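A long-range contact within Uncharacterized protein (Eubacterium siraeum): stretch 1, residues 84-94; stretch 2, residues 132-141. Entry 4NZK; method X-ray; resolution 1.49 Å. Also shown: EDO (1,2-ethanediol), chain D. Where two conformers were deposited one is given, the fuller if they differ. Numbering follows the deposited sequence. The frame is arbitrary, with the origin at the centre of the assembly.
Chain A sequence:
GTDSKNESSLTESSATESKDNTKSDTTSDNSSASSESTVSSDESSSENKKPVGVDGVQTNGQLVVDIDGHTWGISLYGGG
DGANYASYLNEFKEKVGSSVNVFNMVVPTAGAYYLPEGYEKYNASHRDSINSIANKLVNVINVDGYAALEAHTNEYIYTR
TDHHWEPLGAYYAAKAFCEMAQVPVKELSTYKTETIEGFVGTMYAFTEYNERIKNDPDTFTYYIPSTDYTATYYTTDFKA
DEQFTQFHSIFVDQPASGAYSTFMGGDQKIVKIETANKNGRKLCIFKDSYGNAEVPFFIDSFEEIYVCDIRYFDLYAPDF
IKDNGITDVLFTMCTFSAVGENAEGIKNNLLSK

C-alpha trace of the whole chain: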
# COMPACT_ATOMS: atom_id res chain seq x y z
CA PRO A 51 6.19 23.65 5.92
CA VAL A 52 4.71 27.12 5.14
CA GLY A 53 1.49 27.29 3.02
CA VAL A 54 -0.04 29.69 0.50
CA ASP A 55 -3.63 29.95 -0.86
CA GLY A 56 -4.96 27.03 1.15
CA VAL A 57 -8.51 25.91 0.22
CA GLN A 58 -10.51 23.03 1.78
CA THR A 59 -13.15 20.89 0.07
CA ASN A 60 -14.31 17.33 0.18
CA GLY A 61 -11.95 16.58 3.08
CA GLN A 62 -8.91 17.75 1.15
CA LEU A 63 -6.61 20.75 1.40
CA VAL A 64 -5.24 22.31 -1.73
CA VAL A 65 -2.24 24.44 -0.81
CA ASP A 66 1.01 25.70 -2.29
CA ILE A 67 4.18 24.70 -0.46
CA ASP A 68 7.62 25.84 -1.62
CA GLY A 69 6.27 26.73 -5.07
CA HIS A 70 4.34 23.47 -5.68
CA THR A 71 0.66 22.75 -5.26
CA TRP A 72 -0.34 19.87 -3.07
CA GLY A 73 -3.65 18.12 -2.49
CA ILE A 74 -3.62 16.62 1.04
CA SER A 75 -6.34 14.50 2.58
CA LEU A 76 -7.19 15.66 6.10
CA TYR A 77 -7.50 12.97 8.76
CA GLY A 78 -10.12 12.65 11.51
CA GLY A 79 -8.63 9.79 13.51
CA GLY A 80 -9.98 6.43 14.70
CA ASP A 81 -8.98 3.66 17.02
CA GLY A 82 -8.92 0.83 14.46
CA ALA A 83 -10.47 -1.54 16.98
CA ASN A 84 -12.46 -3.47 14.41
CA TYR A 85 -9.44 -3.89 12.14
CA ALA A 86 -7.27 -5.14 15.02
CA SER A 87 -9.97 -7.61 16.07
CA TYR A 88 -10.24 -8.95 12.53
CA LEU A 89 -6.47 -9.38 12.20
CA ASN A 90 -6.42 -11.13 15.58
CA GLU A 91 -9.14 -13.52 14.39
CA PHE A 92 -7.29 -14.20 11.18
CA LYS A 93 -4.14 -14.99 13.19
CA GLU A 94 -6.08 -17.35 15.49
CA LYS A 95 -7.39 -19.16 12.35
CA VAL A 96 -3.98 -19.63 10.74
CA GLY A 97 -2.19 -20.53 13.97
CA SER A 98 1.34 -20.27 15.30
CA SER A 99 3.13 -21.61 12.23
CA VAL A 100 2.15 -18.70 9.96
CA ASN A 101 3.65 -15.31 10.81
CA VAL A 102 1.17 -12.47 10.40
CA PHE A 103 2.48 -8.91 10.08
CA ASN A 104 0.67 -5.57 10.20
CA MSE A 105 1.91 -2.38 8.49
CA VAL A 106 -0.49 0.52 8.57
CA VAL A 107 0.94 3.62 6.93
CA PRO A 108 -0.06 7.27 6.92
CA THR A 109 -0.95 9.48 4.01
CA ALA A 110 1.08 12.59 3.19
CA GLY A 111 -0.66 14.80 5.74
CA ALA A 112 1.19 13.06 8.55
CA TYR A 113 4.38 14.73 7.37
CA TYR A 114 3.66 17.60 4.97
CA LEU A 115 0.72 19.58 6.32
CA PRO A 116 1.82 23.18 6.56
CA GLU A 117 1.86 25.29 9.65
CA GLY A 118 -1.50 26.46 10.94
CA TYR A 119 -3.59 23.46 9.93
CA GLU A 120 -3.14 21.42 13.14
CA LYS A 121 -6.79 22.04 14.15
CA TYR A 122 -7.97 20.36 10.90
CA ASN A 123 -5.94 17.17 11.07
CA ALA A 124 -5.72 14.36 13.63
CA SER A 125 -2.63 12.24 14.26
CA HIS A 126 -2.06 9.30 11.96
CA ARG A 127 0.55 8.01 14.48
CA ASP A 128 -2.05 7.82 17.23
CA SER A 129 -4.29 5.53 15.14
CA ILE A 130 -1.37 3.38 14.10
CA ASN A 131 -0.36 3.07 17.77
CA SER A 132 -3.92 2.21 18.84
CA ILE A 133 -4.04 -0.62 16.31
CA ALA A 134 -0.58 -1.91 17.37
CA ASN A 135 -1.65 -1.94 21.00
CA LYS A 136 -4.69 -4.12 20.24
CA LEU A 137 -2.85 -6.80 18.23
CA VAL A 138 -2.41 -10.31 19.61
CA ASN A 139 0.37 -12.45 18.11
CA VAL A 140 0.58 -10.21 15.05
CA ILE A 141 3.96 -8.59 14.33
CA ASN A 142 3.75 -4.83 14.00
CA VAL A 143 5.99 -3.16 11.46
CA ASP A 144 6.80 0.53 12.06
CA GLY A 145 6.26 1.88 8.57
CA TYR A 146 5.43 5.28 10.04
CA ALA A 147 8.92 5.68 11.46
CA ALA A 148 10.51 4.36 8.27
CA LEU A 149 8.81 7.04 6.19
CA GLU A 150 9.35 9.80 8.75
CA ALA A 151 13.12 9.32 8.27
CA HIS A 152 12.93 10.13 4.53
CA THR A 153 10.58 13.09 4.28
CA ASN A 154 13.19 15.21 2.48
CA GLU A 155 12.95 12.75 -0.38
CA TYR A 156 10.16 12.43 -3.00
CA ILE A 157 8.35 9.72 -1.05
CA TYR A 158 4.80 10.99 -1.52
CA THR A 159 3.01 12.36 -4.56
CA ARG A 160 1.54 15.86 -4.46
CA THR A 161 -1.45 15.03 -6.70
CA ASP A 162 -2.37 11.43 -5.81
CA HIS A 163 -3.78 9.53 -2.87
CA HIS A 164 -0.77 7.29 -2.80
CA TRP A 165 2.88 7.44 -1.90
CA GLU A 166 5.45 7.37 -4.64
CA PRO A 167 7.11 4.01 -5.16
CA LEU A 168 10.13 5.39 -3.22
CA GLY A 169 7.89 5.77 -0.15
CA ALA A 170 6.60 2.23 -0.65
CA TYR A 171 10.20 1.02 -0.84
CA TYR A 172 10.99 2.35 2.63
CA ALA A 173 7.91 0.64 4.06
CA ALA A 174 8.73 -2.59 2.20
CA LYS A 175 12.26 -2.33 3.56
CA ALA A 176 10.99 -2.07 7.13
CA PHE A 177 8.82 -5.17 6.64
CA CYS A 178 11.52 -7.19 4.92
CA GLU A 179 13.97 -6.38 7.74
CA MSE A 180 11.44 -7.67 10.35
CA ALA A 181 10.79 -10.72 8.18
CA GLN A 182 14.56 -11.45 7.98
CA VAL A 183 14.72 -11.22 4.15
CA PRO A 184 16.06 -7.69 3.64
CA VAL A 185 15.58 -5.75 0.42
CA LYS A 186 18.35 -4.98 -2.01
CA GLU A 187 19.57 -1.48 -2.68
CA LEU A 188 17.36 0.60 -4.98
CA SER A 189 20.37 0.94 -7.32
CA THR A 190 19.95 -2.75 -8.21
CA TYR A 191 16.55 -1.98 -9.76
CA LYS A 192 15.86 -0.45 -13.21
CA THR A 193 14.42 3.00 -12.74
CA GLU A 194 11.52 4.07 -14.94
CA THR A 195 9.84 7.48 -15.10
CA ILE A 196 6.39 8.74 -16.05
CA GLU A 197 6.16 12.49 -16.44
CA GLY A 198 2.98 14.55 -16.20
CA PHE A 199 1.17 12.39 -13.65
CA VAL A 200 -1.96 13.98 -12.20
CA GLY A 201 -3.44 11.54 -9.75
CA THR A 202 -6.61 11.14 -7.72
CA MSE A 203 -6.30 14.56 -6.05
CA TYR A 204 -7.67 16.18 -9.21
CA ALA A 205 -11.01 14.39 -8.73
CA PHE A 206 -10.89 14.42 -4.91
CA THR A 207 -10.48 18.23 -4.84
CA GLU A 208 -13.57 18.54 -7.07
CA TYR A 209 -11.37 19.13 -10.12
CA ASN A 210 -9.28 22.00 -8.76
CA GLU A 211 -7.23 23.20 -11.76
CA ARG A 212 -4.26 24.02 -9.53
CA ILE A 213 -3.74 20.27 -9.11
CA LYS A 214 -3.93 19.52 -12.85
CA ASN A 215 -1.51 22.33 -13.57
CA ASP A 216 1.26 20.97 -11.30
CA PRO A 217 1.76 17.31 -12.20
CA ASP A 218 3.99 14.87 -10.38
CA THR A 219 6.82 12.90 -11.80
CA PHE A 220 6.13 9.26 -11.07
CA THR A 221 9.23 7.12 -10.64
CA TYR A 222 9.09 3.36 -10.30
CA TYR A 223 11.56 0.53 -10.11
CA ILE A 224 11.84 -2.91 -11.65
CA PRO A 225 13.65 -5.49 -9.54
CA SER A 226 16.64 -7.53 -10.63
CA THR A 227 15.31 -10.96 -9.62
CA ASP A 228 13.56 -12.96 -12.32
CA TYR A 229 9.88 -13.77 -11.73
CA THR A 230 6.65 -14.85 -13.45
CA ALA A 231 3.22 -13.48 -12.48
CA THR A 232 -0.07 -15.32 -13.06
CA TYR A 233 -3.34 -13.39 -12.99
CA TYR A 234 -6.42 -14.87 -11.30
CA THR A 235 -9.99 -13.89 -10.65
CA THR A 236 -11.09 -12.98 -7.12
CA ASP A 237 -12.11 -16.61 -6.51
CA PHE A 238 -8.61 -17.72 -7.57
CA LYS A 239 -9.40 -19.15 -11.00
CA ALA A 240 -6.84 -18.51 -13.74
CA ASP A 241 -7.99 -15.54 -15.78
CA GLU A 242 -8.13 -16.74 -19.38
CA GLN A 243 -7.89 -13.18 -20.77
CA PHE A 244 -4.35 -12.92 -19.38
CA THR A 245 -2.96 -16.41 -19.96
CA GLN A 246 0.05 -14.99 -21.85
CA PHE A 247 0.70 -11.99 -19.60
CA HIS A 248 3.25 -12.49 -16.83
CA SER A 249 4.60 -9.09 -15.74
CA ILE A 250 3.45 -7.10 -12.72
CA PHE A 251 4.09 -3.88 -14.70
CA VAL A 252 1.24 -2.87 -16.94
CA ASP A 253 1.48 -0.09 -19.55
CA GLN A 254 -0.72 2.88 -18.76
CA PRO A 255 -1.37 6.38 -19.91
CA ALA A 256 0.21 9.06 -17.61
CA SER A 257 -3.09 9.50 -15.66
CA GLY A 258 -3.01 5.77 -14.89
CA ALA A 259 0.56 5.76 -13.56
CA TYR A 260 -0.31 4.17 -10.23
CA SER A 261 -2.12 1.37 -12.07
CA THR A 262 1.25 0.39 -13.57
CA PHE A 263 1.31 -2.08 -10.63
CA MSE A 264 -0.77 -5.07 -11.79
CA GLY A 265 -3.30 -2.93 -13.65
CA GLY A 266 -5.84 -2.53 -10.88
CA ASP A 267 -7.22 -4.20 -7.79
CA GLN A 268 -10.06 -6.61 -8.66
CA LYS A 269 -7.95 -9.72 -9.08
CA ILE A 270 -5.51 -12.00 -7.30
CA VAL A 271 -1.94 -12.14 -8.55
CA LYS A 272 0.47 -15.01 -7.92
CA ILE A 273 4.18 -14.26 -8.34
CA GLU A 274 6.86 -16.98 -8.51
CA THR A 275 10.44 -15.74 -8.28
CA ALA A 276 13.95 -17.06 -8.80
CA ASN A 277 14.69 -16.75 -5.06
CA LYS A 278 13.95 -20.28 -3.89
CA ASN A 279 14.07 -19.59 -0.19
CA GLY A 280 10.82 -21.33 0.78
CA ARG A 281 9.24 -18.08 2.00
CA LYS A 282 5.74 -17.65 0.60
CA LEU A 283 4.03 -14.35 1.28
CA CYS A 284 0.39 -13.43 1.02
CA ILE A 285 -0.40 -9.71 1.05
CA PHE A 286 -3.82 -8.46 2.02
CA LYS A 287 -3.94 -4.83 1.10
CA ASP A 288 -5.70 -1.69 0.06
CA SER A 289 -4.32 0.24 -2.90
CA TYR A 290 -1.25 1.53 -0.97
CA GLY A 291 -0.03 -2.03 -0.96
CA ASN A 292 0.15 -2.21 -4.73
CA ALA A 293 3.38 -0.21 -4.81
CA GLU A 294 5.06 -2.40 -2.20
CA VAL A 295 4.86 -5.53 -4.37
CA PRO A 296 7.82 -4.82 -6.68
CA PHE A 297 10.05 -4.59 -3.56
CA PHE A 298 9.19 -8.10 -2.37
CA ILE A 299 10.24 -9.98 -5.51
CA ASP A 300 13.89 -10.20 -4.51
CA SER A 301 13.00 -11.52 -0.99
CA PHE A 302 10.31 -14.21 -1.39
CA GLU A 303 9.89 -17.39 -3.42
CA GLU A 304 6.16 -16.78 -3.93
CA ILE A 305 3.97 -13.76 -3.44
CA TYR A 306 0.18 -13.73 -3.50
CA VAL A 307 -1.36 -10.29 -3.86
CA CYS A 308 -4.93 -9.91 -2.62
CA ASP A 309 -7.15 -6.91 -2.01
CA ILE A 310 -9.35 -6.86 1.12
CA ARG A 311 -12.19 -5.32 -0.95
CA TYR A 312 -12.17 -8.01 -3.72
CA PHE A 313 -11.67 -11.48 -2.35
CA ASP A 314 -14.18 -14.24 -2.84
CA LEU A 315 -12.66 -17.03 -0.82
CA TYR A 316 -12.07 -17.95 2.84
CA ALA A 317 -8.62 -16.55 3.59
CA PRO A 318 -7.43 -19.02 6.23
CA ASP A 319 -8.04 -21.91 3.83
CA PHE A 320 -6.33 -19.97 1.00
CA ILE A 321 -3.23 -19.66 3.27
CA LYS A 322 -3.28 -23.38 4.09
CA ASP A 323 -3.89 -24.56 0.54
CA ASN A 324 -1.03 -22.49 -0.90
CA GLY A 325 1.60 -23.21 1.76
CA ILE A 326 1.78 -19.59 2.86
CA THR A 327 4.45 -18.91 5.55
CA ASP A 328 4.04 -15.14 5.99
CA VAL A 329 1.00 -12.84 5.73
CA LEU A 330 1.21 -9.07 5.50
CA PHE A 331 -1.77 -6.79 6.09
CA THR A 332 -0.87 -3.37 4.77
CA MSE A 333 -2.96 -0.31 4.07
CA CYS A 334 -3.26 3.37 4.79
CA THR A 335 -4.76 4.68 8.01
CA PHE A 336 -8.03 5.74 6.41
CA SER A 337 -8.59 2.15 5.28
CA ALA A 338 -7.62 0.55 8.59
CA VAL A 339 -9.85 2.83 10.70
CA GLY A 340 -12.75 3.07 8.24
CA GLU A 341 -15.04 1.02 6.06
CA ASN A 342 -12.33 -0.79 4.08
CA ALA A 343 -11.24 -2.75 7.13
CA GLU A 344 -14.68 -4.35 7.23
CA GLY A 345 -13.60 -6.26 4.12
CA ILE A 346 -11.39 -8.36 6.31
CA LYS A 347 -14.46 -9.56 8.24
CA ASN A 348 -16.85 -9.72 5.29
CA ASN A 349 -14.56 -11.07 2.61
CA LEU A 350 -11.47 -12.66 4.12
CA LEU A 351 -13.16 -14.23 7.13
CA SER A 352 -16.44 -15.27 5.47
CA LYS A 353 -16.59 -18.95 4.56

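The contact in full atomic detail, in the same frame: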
# COMPACT_ATOMS: atom_id res chain seq x y z
N ASN A 84 -11.90 -2.41 15.23
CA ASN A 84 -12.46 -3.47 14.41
C ASN A 84 -11.37 -4.16 13.62
O ASN A 84 -11.25 -5.37 13.65
CB ASN A 84 -13.53 -2.96 13.48
CG ASN A 84 -14.82 -2.56 14.19
OD1 ASN A 84 -14.95 -2.62 15.40
ND2 ASN A 84 -15.78 -2.19 13.40
N TYR A 85 -10.57 -3.36 12.92
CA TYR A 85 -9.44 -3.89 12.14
C TYR A 85 -8.56 -4.80 13.00
O TYR A 85 -8.23 -5.90 12.59
CB TYR A 85 -8.62 -2.67 11.63
CG TYR A 85 -7.35 -3.03 10.92
CD1 TYR A 85 -7.37 -3.42 9.60
CD2 TYR A 85 -6.11 -2.94 11.55
CE1 TYR A 85 -6.19 -3.72 8.92
CE2 TYR A 85 -4.93 -3.24 10.87
CZ TYR A 85 -4.97 -3.63 9.56
OH TYR A 85 -3.87 -3.96 8.84
N ALA A 86 -8.15 -4.32 14.17
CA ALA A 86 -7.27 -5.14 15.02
C ALA A 86 -7.96 -6.44 15.39
O ALA A 86 -7.33 -7.48 15.36
CB ALA A 86 -6.85 -4.40 16.28
N SER A 87 -9.24 -6.39 15.73
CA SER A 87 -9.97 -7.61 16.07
C SER A 87 -10.03 -8.60 14.91
O SER A 87 -9.93 -9.81 15.11
CB SER A 87 -11.37 -7.25 16.56
OG SER A 87 -12.09 -8.39 17.00
N TYR A 88 -10.20 -8.09 13.70
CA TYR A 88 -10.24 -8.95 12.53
C TYR A 88 -8.87 -9.60 12.26
O TYR A 88 -8.78 -10.78 11.91
CB TYR A 88 -10.72 -8.18 11.31
CG TYR A 88 -12.06 -7.48 11.47
CD1 TYR A 88 -12.99 -7.92 12.37
CD2 TYR A 88 -12.35 -6.34 10.71
CE1 TYR A 88 -14.20 -7.27 12.54
CE2 TYR A 88 -13.56 -5.69 10.86
CZ TYR A 88 -14.47 -6.16 11.78
OH TYR A 88 -15.69 -5.50 11.94
N LEU A 89 -7.82 -8.82 12.35
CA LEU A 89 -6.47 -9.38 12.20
C LEU A 89 -6.22 -10.45 13.26
O LEU A 89 -5.64 -11.49 12.97
CB LEU A 89 -5.36 -8.31 12.32
CG LEU A 89 -4.89 -7.75 11.00
CD1 LEU A 89 -5.97 -7.05 10.22
CD2 LEU A 89 -3.74 -6.82 11.25
N ASN A 90 -6.65 -10.17 14.49
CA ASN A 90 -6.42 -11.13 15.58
C ASN A 90 -7.14 -12.45 15.28
O ASN A 90 -6.60 -13.52 15.53
CB ASN A 90 -6.88 -10.56 16.89
CG ASN A 90 -5.94 -9.48 17.40
OD1 ASN A 90 -4.79 -9.34 16.93
ND2 ASN A 90 -6.43 -8.69 18.35
N GLU A 91 -8.35 -12.34 14.75
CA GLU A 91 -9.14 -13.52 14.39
C GLU A 91 -8.46 -14.29 13.28
O GLU A 91 -8.39 -15.53 13.32
CB GLU A 91 -10.56 -13.12 13.97
CG GLU A 91 -11.39 -14.27 13.41
CD GLU A 91 -11.90 -15.23 14.47
OE1 GLU A 91 -11.75 -14.94 15.69
OE2 GLU A 91 -12.51 -16.27 14.09
N PHE A 92 -7.99 -13.56 12.26
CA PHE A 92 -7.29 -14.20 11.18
C PHE A 92 -6.10 -14.98 11.73
O PHE A 92 -5.85 -16.12 11.32
CB PHE A 92 -6.82 -13.15 10.15
CG PHE A 92 -6.02 -13.76 9.04
CD1 PHE A 92 -6.63 -14.30 7.94
CD2 PHE A 92 -4.65 -13.79 9.12
CE1 PHE A 92 -5.88 -14.87 6.93
CE2 PHE A 92 -3.90 -14.37 8.13
CZ PHE A 92 -4.52 -14.91 7.04
N LYS A 93 -5.32 -14.34 12.61
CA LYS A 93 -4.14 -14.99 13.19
C LYS A 93 -4.53 -16.25 13.98
O LYS A 93 -3.87 -17.29 13.88
CB LYS A 93 -3.35 -14.01 14.03
CG LYS A 93 -2.25 -14.66 14.85
CD LYS A 93 -1.14 -15.32 14.05
CE LYS A 93 -0.19 -16.05 15.02
NZ LYS A 93 0.99 -16.57 14.28
N GLU A 94 -5.63 -16.16 14.74
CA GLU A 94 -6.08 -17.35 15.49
C GLU A 94 -6.39 -18.50 14.50
O GLU A 94 -6.14 -19.67 14.82
CB GLU A 94 -7.34 -17.04 16.32
CG GLU A 94 -7.18 -16.10 17.49
CD GLU A 94 -8.54 -15.65 18.09
OE1 GLU A 94 -9.61 -16.21 17.74
OE2 GLU A 94 -8.52 -14.68 18.87
N SER A 132 -2.73 2.86 18.27
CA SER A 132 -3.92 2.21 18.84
C SER A 132 -4.10 0.80 18.28
O SER A 132 -4.34 -0.16 19.01
CB SER A 132 -5.16 3.06 18.57
OG SER A 132 -6.34 2.36 18.97
N ILE A 133 -3.97 0.68 16.96
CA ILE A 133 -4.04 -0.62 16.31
C ILE A 133 -2.95 -1.56 16.86
O ILE A 133 -3.22 -2.70 17.26
CB ILE A 133 -3.94 -0.47 14.77
CG1 ILE A 133 -5.22 0.18 14.23
CG2 ILE A 133 -3.68 -1.82 14.11
CD1 ILE A 133 -5.08 0.75 12.85
N ALA A 134 -1.70 -1.08 16.90
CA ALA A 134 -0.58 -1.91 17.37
C ALA A 134 -0.83 -2.44 18.78
O ALA A 134 -0.55 -3.60 19.08
CB ALA A 134 0.74 -1.14 17.30
N ASN A 135 -1.43 -1.61 19.61
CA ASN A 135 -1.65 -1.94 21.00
C ASN A 135 -2.73 -3.00 21.17
O ASN A 135 -2.80 -3.64 22.21
CB ASN A 135 -2.04 -0.69 21.79
CG ASN A 135 -0.89 0.29 21.94
OD1 ASN A 135 0.28 -0.09 21.94
ND2 ASN A 135 -1.23 1.55 22.08
N LYS A 136 -3.58 -3.17 20.16
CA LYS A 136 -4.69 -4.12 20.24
C LYS A 136 -4.39 -5.45 19.57
O LYS A 136 -5.21 -6.40 19.64
CB LYS A 136 -5.94 -3.47 19.60
CG LYS A 136 -6.49 -2.32 20.42
CD LYS A 136 -7.47 -1.44 19.67
CE LYS A 136 -8.05 -0.33 20.55
NZ LYS A 136 -7.00 0.59 21.12
N LEU A 137 -3.23 -5.56 18.92
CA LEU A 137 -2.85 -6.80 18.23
C LEU A 137 -2.44 -7.87 19.19
O LEU A 137 -1.81 -7.59 20.22
CB LEU A 137 -1.70 -6.56 17.28
CG LEU A 137 -2.01 -5.66 16.10
CD1 LEU A 137 -0.71 -5.38 15.36
CD2 LEU A 137 -3.11 -6.20 15.20
N VAL A 138 -2.78 -9.12 18.85
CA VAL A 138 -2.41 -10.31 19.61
C VAL A 138 -1.74 -11.29 18.65
O VAL A 138 -2.35 -11.80 17.71
CB VAL A 138 -3.63 -10.97 20.25
CG1 VAL A 138 -3.23 -12.27 20.95
CG2 VAL A 138 -4.30 -10.02 21.22
N ASN A 139 -0.45 -11.55 18.90
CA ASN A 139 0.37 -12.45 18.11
C ASN A 139 0.46 -12.08 16.62
O ASN A 139 0.61 -12.92 15.74
CB ASN A 139 -0.09 -13.89 18.27
CG ASN A 139 0.02 -14.37 19.67
OD1 ASN A 139 0.97 -14.01 20.38
ND2 ASN A 139 -0.97 -15.18 20.12
N VAL A 140 0.37 -10.79 16.37
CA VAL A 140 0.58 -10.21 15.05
C VAL A 140 1.77 -9.27 15.18
O VAL A 140 1.80 -8.44 16.10
CB VAL A 140 -0.67 -9.46 14.52
CG1 VAL A 140 -0.41 -8.76 13.21
CG2 VAL A 140 -1.80 -10.45 14.36
N ILE A 141 2.72 -9.39 14.26
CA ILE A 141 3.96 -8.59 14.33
C ILE A 141 3.75 -7.22 13.72
O ILE A 141 3.42 -7.11 12.56
CB ILE A 141 5.07 -9.32 13.55
CG1 ILE A 141 5.30 -10.71 14.16
CG2 ILE A 141 6.33 -8.49 13.51
CD1 ILE A 141 6.08 -11.62 13.25
C1 EDO D . -7.96 1.43 25.18
O1 EDO D . -6.61 0.94 25.44
C2 EDO D . -7.94 2.66 24.26
O2 EDO D . -8.29 2.31 22.89
O HOH W 1 -4.55 -13.48 17.49
O HOH W 2 2.29 -14.02 13.81

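Packing of a helix (residues 84-94) against a second helix and the loop that follows it (residues 132-141). The helical part of the second stretch runs in roughly the same direction as the first helix, with 34° between their axes and a closest approach of 8.9 Å; the chain then continues alongside the first helix, so that A86 lies nearest I133, N90 nearest V138 and K93 nearest V140. Together the two stretches bury 472 Å².

Direct hydrogen bonds across the contact both come from the N90 side chain. Its amide bridges the backbone of K136 and V138: N90 ND2 donates to K136 O (2.9 Å), and N90 OD1 accepts from V138 N (2.8 Å), both with nearly straight geometry. One carboxamide, offering a donor and an acceptor side by side, thus satisfies a carbonyl and an NH two residues apart, groups that no helical hydrogen bond within the stretch takes up. The CA-CB bond of N90 points sideways, and chi1 in the m well with chi2 near -16° brings the amide to the other stretch.

Apolar contacts line the side of the helix that carries Y85, A86 and L89. I133 CG2 meets Y85 CD2 at 3.7 Å, lying at the edge of the ring and near its plane. A86 points its CB toward the second stretch: A86 CB is 3.6 Å from K136 CB and 4.3 Å from L137 CD2. L137 starts sideways, but its end turns inward, where L137 CD2 also packs on L89 CD2 (4.0 Å). Three residues further along, V140 points toward the helix; V140 CG1 reaches L89 CD2 at 4.3 Å, and V140 CG2 lies 3.9 Å from K93 CB.

Lysine aliphatic carbons and water complete the contact. The K93 chain extends along the loop, with K93 CE 3.3 Å from N139 O and K93 CG 4.0 Å from V138 O. Its ammonium reaches the loop through water 2, which accepts from K93 NZ (2.9 Å) and donates to N139 O (2.8 Å). Water 1 donates to both N90 O and V138 O (2.8 Å each), linking two carbonyls that could not bond to each other directly. K136 behaves differently: its CB faces the helix, but its end leads away, and K136 NZ donates to S132 OG (2.9 Å) within its own stretch and to O2 of the 1,2-ethanediol (2.8 Å), probably a crystallisation additive.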